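Local coordinates for protein NUDIX hydrolase (Nitrosomonas europaea, PDB 2B0V) that probably hydrolyses phosphate-phosphate bonds of nucleoside di- and triphosphates and of thiamine diphosphate as a magnesium-dependent Nudix hydrolase of the NudJ subfamily, at residues A13-D18 with H62-E67; G40-E43 with S47-Q50; V68-Y73 with E134-G139. All coordinates share one frame; numbering follows the deposited sequence. Where two conformers were deposited one is given.

Contact 1: residues A13-D18 with H62-E67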
loop_
_atom_site.group_PDB
_atom_site.type_symbol
_atom_site.label_atom_id
_atom_site.label_comp_id
_atom_site.label_asym_id
_atom_site.label_seq_id
_atom_site.Cartn_x
_atom_site.Cartn_y
_atom_site.Cartn_z
ATOM N N ALA A 13 -1.625 0.606 -1.521
ATOM C CA ALA A 13 -2.325 0.232 -2.741
ATOM C C ALA A 13 -2.716 -1.214 -2.726
ATOM O O ALA A 13 -1.851 -2.087 -2.493
ATOM C CB ALA A 13 -1.398 0.491 -3.971
ATOM N N VAL A 14 -4.005 -1.464 -3.000
ATOM C CA VAL A 14 -4.530 -2.787 -3.249
ATOM C C VAL A 14 -4.578 -2.968 -4.751
ATOM O O VAL A 14 -5.366 -2.301 -5.440
ATOM C CB VAL A 14 -5.930 -3.012 -2.598
ATOM C CG1 VAL A 14 -6.492 -4.391 -2.983
ATOM C CG2 VAL A 14 -5.830 -2.896 -1.061
ATOM N N ILE A 15 -3.695 -3.833 -5.257
ATOM C CA ILE A 15 -3.571 -4.054 -6.705
ATOM C C ILE A 15 -3.888 -5.522 -6.968
ATOM O O ILE A 15 -3.091 -6.387 -6.640
ATOM C CB ILE A 15 -2.134 -3.730 -7.184
ATOM C CG1 ILE A 15 -1.814 -2.243 -6.930
ATOM C CG2 ILE A 15 -2.004 -4.037 -8.706
ATOM C CD1 ILE A 15 -0.306 -1.969 -6.777
ATOM N N GLU A 16 -5.055 -5.781 -7.554
ATOM C CA GLU A 16 -5.604 -7.147 -7.755
ATOM C C GLU A 16 -5.766 -7.374 -9.237
ATOM O O GLU A 16 -6.353 -6.547 -9.932
ATOM C CB GLU A 16 -6.983 -7.269 -7.078
ATOM C CG GLU A 16 -7.622 -8.672 -7.118
ATOM C CD GLU A 16 -8.734 -8.755 -8.154
ATOM O OE1 GLU A 16 -9.605 -7.841 -8.160
ATOM O OE2 GLU A 16 -8.719 -9.720 -8.977
ATOM N N GLN A 17 -5.237 -8.486 -9.717
ATOM C CA GLN A 17 -5.321 -8.853 -11.117
ATOM C C GLN A 17 -5.536 -10.353 -11.121
ATOM O O GLN A 17 -4.713 -11.109 -10.585
ATOM C CB GLN A 17 -4.026 -8.444 -11.829
ATOM C CG GLN A 17 -4.038 -8.524 -13.346
ATOM C CD GLN A 17 -2.745 -7.965 -13.972
ATOM O OE1 GLN A 17 -2.156 -6.980 -13.486
ATOM N NE2 GLN A 17 -2.323 -8.574 -15.076
ATOM N N ASP A 18 -6.687 -10.774 -11.658
ATOM C CA ASP A 18 -7.071 -12.188 -11.697
ATOM C C ASP A 18 -6.933 -12.922 -10.335
ATOM O O ASP A 18 -6.357 -14.023 -10.264
ATOM C CB ASP A 18 -6.293 -12.951 -12.793
ATOM C CG ASP A 18 -6.366 -12.278 -14.185
ATOM O OD1 ASP A 18 -7.395 -11.648 -14.561
ATOM O OD2 ASP A 18 -5.370 -12.407 -14.931
ATOM N N HIS A 62 6.461 -0.952 -10.801
ATOM C CA HIS A 62 5.276 -0.817 -11.645
ATOM C C HIS A 62 4.664 0.593 -11.526
ATOM O O HIS A 62 4.580 1.118 -10.432
ATOM C CB HIS A 62 4.209 -1.790 -11.134
ATOM C CG HIS A 62 4.551 -3.233 -11.283
ATOM N ND1 HIS A 62 5.521 -3.869 -10.529
ATOM C CD2 HIS A 62 4.047 -4.173 -12.117
ATOM C CE1 HIS A 62 5.593 -5.137 -10.901
ATOM N NE2 HIS A 62 4.678 -5.352 -11.826
ATOM N N SER A 63 4.201 1.158 -12.617
ATOM C CA SER A 63 3.450 2.418 -12.530
ATOM C C SER A 63 1.971 2.122 -12.215
ATOM O O SER A 63 1.386 1.150 -12.691
ATOM C CB SER A 63 3.608 3.220 -13.836
ATOM O OG SER A 63 3.158 2.450 -14.920
ATOM N N PHE A 64 1.364 3.009 -11.416
ATOM C CA PHE A 64 0.014 2.782 -10.909
ATOM C C PHE A 64 -0.970 3.797 -11.461
ATOM O O PHE A 64 -0.638 4.989 -11.626
ATOM C CB PHE A 64 0.090 2.911 -9.395
ATOM C CG PHE A 64 -1.211 2.606 -8.631
ATOM C CD1 PHE A 64 -1.821 1.367 -8.706
ATOM C CD2 PHE A 64 -1.760 3.564 -7.774
ATOM C CE1 PHE A 64 -2.986 1.082 -7.908
ATOM C CE2 PHE A 64 -2.920 3.272 -7.000
ATOM C CZ PHE A 64 -3.510 2.043 -7.079
ATOM N N LEU A 65 -2.184 3.308 -11.744
ATOM C CA LEU A 65 -3.324 4.146 -12.095
ATOM C C LEU A 65 -4.396 3.998 -11.014
ATOM O O LEU A 65 -5.123 3.009 -11.004
ATOM C CB LEU A 65 -3.889 3.681 -13.445
ATOM C CG LEU A 65 -4.836 4.596 -14.217
ATOM C CD1 LEU A 65 -4.066 5.731 -14.883
ATOM C CD2 LEU A 65 -5.552 3.767 -15.301
ATOM N N PRO A 66 -4.474 4.963 -10.084
ATOM C CA PRO A 66 -5.488 4.816 -9.030
ATOM C C PRO A 66 -6.884 4.910 -9.612
ATOM O O PRO A 66 -7.128 5.668 -10.599
ATOM C CB PRO A 66 -5.201 5.977 -8.044
ATOM C CG PRO A 66 -3.824 6.487 -8.450
ATOM C CD PRO A 66 -3.680 6.199 -9.941
ATOM N N GLU A 67 -7.787 4.119 -9.050
ATOM C CA GLU A 67 -9.173 4.108 -9.538
ATOM C C GLU A 67 -10.199 4.528 -8.469
ATOM O O GLU A 67 -11.149 5.241 -8.768
ATOM C CB GLU A 67 -9.510 2.740 -10.094
ATOM C CG GLU A 67 -8.604 2.374 -11.312
ATOM C CD GLU A 67 -8.882 0.988 -11.867
ATOM O OE1 GLU A 67 -8.835 -0.007 -11.115
ATOM O OE2 GLU A 67 -9.123 0.890 -13.084
#
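The phenyl ring of F64 meets the side chains of A13 and I15 inside the Nudix fold, where strands 8-17 and 62-77, each paired with strand 82-96, meet through side chains. No hydrogen bond joins the two segments, and their nearest CA atoms, A13 to P66, stand 8.4 Å apart; the contact is therefore made by side chains alone. F64 has CG anti to its backbone N (chi1 -176°), which carries the ring across toward strand 8-17. There CB of A13 sits over one face of the ring, displaced toward the rim, 4.1 Å from F64 CZ. The opposite face lies against the backbone of its own strand, with P66 N 3.8 Å above the ring plane. I15 approaches obliquely: with CG1 anti to the carbonyl carbon (chi1 -62°) and the chain extended beyond it, both CG1 and CD1 are brought to the CD1-CE1 side of the ring. All three residues are buried. Helix 48-60 adds V56 against A13 and S53 against F64, while I15 also packs on V93, L22 and W111. Exchanging F64 for an alanine would probably leave A13 CB and the I15 chain without their shared aromatic surface and open a gap between the strands. The tightest approach is I15 CG1 to F64 CE1, at 3.7 Å.

Contact 2: residues G40-E43 with S47-Q50; sequences GHLE and SIIQ
L42 comes against the N-terminal end of helix 48-60 and touches I48 within the Nudix box, the loop-helix-loop signature of Nudix hydrolases, whose sequence pattern residues 40-61 match. The segments are close along the chain: strand 39-41 ends, L42 and E43 enter the loop, and S47 stands at the N-cap of the helix. L42 is the residue of its segment that makes the contact, and a single methyl does the work. Its CB points toward the helix, CG lies anti to the backbone N (chi1 -178°), and CD1 comes to rest 4.1 Å from I48 CA. The same methyl is 4.0 Å from the carbonyl oxygen of S47, so it lies against the backbone of the helix start as much as against a side chain. I48 does not point straight back at the leucine. Its CG1 is anti to the carbonyl carbon, and this branch meets L42 CD1 at 4.2 Å, a loose apolar touch. Strands 8-17 and 82-96 continue the packing, with V9 against L42, and V11, F87 and F89 against I48. S47 turns its side chain away from L42, so the apolar side-chain contact falls to I48 and the serine hydroxyl caps the helix. On the other segment, the backbone oxygen of H41 is bound by R54, farther along the helix, a second tie between loop and helix. At the N-cap, Q50 N donates to S47 OG over 3.1 Å with an N-H...O angle of 157°.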
loop_
_atom_site.group_PDB
_atom_site.type_symbol
_atom_site.label_atom_id
_atom_site.label_comp_id
_atom_site.label_asym_id
_atom_site.label_seq_id
_atom_site.Cartn_x
_atom_site.Cartn_y
_atom_site.Cartn_z
ATOM N N GLY A 40 3.598 3.566 2.102
ATOM C CA GLY A 40 4.613 4.416 2.732
ATOM C C GLY A 40 4.043 5.721 3.230
ATOM O O GLY A 40 2.840 5.960 3.133
ATOM N N HIS A 41 4.923 6.570 3.747
ATOM C CA HIS A 41 4.490 7.815 4.344
ATOM C C HIS A 41 4.241 8.899 3.305
ATOM O O HIS A 41 5.015 9.036 2.354
ATOM C CB HIS A 41 5.579 8.311 5.274
ATOM C CG HIS A 41 5.613 7.600 6.584
ATOM N ND1 HIS A 41 5.841 6.244 6.690
ATOM C CD2 HIS A 41 5.456 8.057 7.847
ATOM C CE1 HIS A 41 5.826 5.896 7.963
ATOM N NE2 HIS A 41 5.593 6.976 8.685
ATOM N N LEU A 42 3.193 9.693 3.499
ATOM C CA LEU A 42 3.016 10.928 2.744
ATOM C C LEU A 42 4.236 11.827 2.953
ATOM O O LEU A 42 4.689 11.997 4.094
ATOM C CB LEU A 42 1.768 11.660 3.268
ATOM C CG LEU A 42 1.444 12.963 2.521
ATOM C CD1 LEU A 42 0.948 12.577 1.126
ATOM C CD2 LEU A 42 0.342 13.661 3.280
ATOM N N GLU A 43 4.727 12.432 1.874
ATOM C CA GLU A 43 5.865 13.393 1.907
ATOM C C GLU A 43 5.338 14.803 1.612
ATOM O O GLU A 43 4.274 14.944 1.013
ATOM C CB GLU A 43 6.918 12.990 0.870
ATOM C CG GLU A 43 7.509 11.634 1.163
ATOM C CD GLU A 43 8.529 11.220 0.129
ATOM O OE1 GLU A 43 8.697 11.955 -0.878
ATOM O OE2 GLU A 43 9.175 10.165 0.325
ATOM N N SER A 47 0.006 15.264 -3.320
ATOM C CA SER A 47 -1.318 14.862 -2.906
ATOM C C SER A 47 -1.266 13.430 -2.388
ATOM O O SER A 47 -0.290 12.697 -2.625
ATOM C CB SER A 47 -2.291 14.910 -4.068
ATOM O OG SER A 47 -1.911 13.957 -5.073
ATOM N N ILE A 48 -2.325 13.039 -1.696
ATOM C CA ILE A 48 -2.370 11.689 -1.157
ATOM C C ILE A 48 -2.437 10.653 -2.306
ATOM O O ILE A 48 -1.755 9.645 -2.283
ATOM C CB ILE A 48 -3.553 11.547 -0.171
ATOM C CG1 ILE A 48 -3.216 12.346 1.076
ATOM C CG2 ILE A 48 -3.763 10.076 0.204
ATOM C CD1 ILE A 48 -4.342 12.557 2.054
ATOM N N ILE A 49 -3.260 10.926 -3.308
ATOM C CA ILE A 49 -3.352 9.987 -4.433
ATOM C C ILE A 49 -1.997 9.824 -5.151
ATOM O O ILE A 49 -1.580 8.696 -5.526
ATOM C CB ILE A 49 -4.453 10.422 -5.428
ATOM C CG1 ILE A 49 -5.809 10.211 -4.756
ATOM C CG2 ILE A 49 -4.418 9.539 -6.655
ATOM C CD1 ILE A 49 -6.994 10.810 -5.521
ATOM N N GLN A 50 -1.318 10.945 -5.372
ATOM C CA GLN A 50 0.007 10.865 -6.009
ATOM C C GLN A 50 1.041 10.169 -5.119
ATOM O O GLN A 50 1.903 9.442 -5.648
ATOM C CB GLN A 50 0.483 12.229 -6.506
ATOM C CG GLN A 50 -0.385 12.761 -7.687
ATOM C CD GLN A 50 -0.283 11.864 -8.914
ATOM O OE1 GLN A 50 -1.102 10.971 -9.142
ATOM N NE2 GLN A 50 0.758 12.076 -9.700
#

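Contact 3: residues V68-Y73 with E134-G139; sequences VLTGIY and EDYHAG
A tyrosine-aspartate hydrogen bond and a threonine-tyrosine apolar touch join strand 62-77 to the last turns of helix 128-137, a partly buried strand-helix contact on one side of the Nudix sheet. The closest CA atoms, T70 and Y136, are 6.0 Å apart, and 172 Å² of surface is buried between the segments. Y73 and D135 approach from opposite directions. With CG anti to the carbonyl carbon (chi1 -56°), Y73 sends its ring toward the helix, and its OH donates to D135 OD2 over 2.6 Å. The carboxylate oxygen lies at the ring edge, in plane, and the two flat groups are only 9° apart. OD2 receives the bond through its anti lone pair, on the side away from OD1, and is also 3.2 Å from Y73 CE1. L128, Q131 and C132 of the same helix pack against the tyrosine. The next residue, Y136, presents a ring edge to T70: CG2 of the threonine comes near the ring plane, 4.0 Å from Y136 CD1. The phenol of Y136 extends beyond this touch to a hydrogen bond with E16, and R141 makes a cation-pi contact with its ring. T70 and G71 both face T88 in a classic beta bulge. A side chain at G71 would run into Y73 OH, so the glycine leaves room for the phenol. The helix closes in a Schellman motif at G139, where G139 N bonds to Y136 O. Because a neutral phenol donates to a carboxylate at short range and nearly coplanar with it, the bond would be expected to stabilise the charged form of D135 and to restrain rotation of both groups.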
loop_
_atom_site.group_PDB
_atom_site.type_symbol
_atom_site.label_atom_id
_atom_site.label_comp_id
_atom_site.label_asym_id
_atom_site.label_seq_id
_atom_site.Cartn_x
_atom_site.Cartn_y
_atom_site.Cartn_z
ATOM N N VAL A 68 -10.048 3.970 -7.256
ATOM C CA VAL A 68 -10.962 4.209 -6.108
ATOM C C VAL A 68 -10.198 4.251 -4.798
ATOM O O VAL A 68 -9.086 3.694 -4.696
ATOM C CB VAL A 68 -12.040 3.101 -5.963
ATOM C CG1 VAL A 68 -13.011 3.095 -7.150
ATOM C CG2 VAL A 68 -11.426 1.703 -5.733
ATOM N N LEU A 69 -10.835 4.881 -3.808
ATOM C CA LEU A 69 -10.435 4.765 -2.411
ATOM C C LEU A 69 -11.147 3.531 -1.877
ATOM O O LEU A 69 -12.354 3.334 -2.151
ATOM C CB LEU A 69 -10.922 5.999 -1.669
ATOM C CG LEU A 69 -10.591 6.092 -0.201
ATOM C CD1 LEU A 69 -9.087 6.391 -0.060
ATOM C CD2 LEU A 69 -11.479 7.235 0.355
ATOM N N THR A 70 -10.437 2.716 -1.111
ATOM C CA THR A 70 -11.083 1.543 -0.522
ATOM C C THR A 70 -11.314 1.664 0.979
ATOM O O THR A 70 -12.202 0.974 1.511
ATOM C CB THR A 70 -10.323 0.232 -0.799
ATOM O OG1 THR A 70 -8.983 0.351 -0.302
ATOM C CG2 THR A 70 -10.288 -0.055 -2.297
ATOM N N GLY A 71 -10.523 2.491 1.664
ATOM C CA GLY A 71 -10.746 2.706 3.088
ATOM C C GLY A 71 -9.681 3.596 3.685
ATOM O O GLY A 71 -8.624 3.787 3.084
ATOM N N ILE A 72 -10.010 4.191 4.834
ATOM C CA ILE A 72 -9.031 4.981 5.595
ATOM C C ILE A 72 -8.963 4.401 6.992
ATOM O O ILE A 72 -9.985 4.316 7.663
ATOM C CB ILE A 72 -9.504 6.449 5.663
ATOM C CG1 ILE A 72 -9.686 6.991 4.232
ATOM C CG2 ILE A 72 -8.479 7.318 6.470
ATOM C CD1 ILE A 72 -10.372 8.396 4.183
ATOM N N TYR A 73 -7.765 4.000 7.393
ATOM C CA TYR A 73 -7.598 3.220 8.641
ATOM C C TYR A 73 -6.815 4.005 9.639
ATOM O O TYR A 73 -5.735 4.496 9.322
ATOM C CB TYR A 73 -6.866 1.859 8.353
ATOM C CG TYR A 73 -7.605 1.050 7.296
ATOM C CD1 TYR A 73 -8.616 0.140 7.671
ATOM C CD2 TYR A 73 -7.358 1.246 5.934
ATOM C CE1 TYR A 73 -9.326 -0.584 6.703
ATOM C CE2 TYR A 73 -8.094 0.544 4.964
ATOM C CZ TYR A 73 -9.087 -0.355 5.373
ATOM O OH TYR A 73 -9.812 -1.036 4.431
ATOM N N GLU A 134 -9.578 -7.539 2.682
ATOM C CA GLU A 134 -10.951 -7.934 3.023
ATOM C C GLU A 134 -11.965 -6.882 2.608
ATOM O O GLU A 134 -12.951 -7.204 1.963
ATOM C CB GLU A 134 -11.060 -8.245 4.516
ATOM C CG GLU A 134 -10.222 -9.505 4.859
ATOM C CD GLU A 134 -10.156 -9.795 6.354
ATOM O OE1 GLU A 134 -10.283 -8.861 7.180
ATOM O OE2 GLU A 134 -9.940 -10.973 6.693
ATOM N N ASP A 135 -11.668 -5.622 2.921
ATOM C CA ASP A 135 -12.559 -4.522 2.612
ATOM C C ASP A 135 -12.685 -4.365 1.090
ATOM O O ASP A 135 -13.788 -4.197 0.570
ATOM C CB ASP A 135 -12.062 -3.261 3.306
ATOM C CG ASP A 135 -12.252 -3.321 4.822
ATOM O OD1 ASP A 135 -13.030 -4.186 5.280
ATOM O OD2 ASP A 135 -11.667 -2.487 5.554
ATOM N N TYR A 136 -11.569 -4.485 0.375
ATOM C CA TYR A 136 -11.574 -4.417 -1.080
ATOM C C TYR A 136 -12.442 -5.553 -1.651
ATOM O O TYR A 136 -13.287 -5.332 -2.549
ATOM C CB TYR A 136 -10.145 -4.554 -1.613
ATOM C CG TYR A 136 -10.086 -4.761 -3.107
ATOM C CD1 TYR A 136 -10.273 -3.698 -3.988
ATOM C CD2 TYR A 136 -9.850 -6.031 -3.632
ATOM C CE1 TYR A 136 -10.240 -3.890 -5.344
ATOM C CE2 TYR A 136 -9.806 -6.240 -5.015
ATOM C CZ TYR A 136 -9.995 -5.161 -5.859
ATOM O OH TYR A 136 -9.962 -5.376 -7.222
ATOM N N HIS A 137 -12.247 -6.752 -1.114
ATOM C CA HIS A 137 -13.005 -7.928 -1.562
ATOM C C HIS A 137 -14.488 -7.778 -1.255
ATOM O O HIS A 137 -15.333 -8.263 -2.017
ATOM C CB HIS A 137 -12.467 -9.214 -0.921
ATOM C CG HIS A 137 -13.010 -10.468 -1.538
ATOM N ND1 HIS A 137 -12.382 -11.113 -2.582
ATOM C CD2 HIS A 137 -14.128 -11.184 -1.268
ATOM C CE1 HIS A 137 -13.082 -12.185 -2.923
ATOM N NE2 HIS A 137 -14.143 -12.252 -2.137
ATOM N N ALA A 138 -14.802 -7.117 -0.144
ATOM C CA ALA A 138 -16.180 -6.841 0.275
ATOM C C ALA A 138 -16.865 -5.764 -0.566
ATOM O O ALA A 138 -18.005 -5.371 -0.271
ATOM C CB ALA A 138 -16.224 -6.457 1.766
ATOM N N GLY A 139 -16.196 -5.271 -1.604
ATOM C CA GLY A 139 -16.841 -4.345 -2.528
ATOM C C GLY A 139 -16.772 -2.906 -2.071
ATOM O O GLY A 139 -17.552 -2.042 -2.534
#

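In the fold
The three contacts all involve one mixed beta-sheet, with centres 15 Å (1 and 2), 13 Å (1 and 3) and 18 Å (2 and 3) apart. Along the chain, contact 2 falls between the two segments of contact 1, and contact 3 opens only after both have closed. Strand 62-77 serves contacts 1 and 3 and follows directly on helix 48-60 of contact 2. Contacts 1 and 2 touch where P66 CG packs on I49 CG2 (3.6 Å); contacts 1 and 3 meet through V14 CG1 and Y136 CG, also 3.6 Å apart. Contacts 2 and 3 do not touch, their nearest atoms being about 6 Å apart. Contact 1 thus links the Nudix-box helix and helix 128-137 through the sheet.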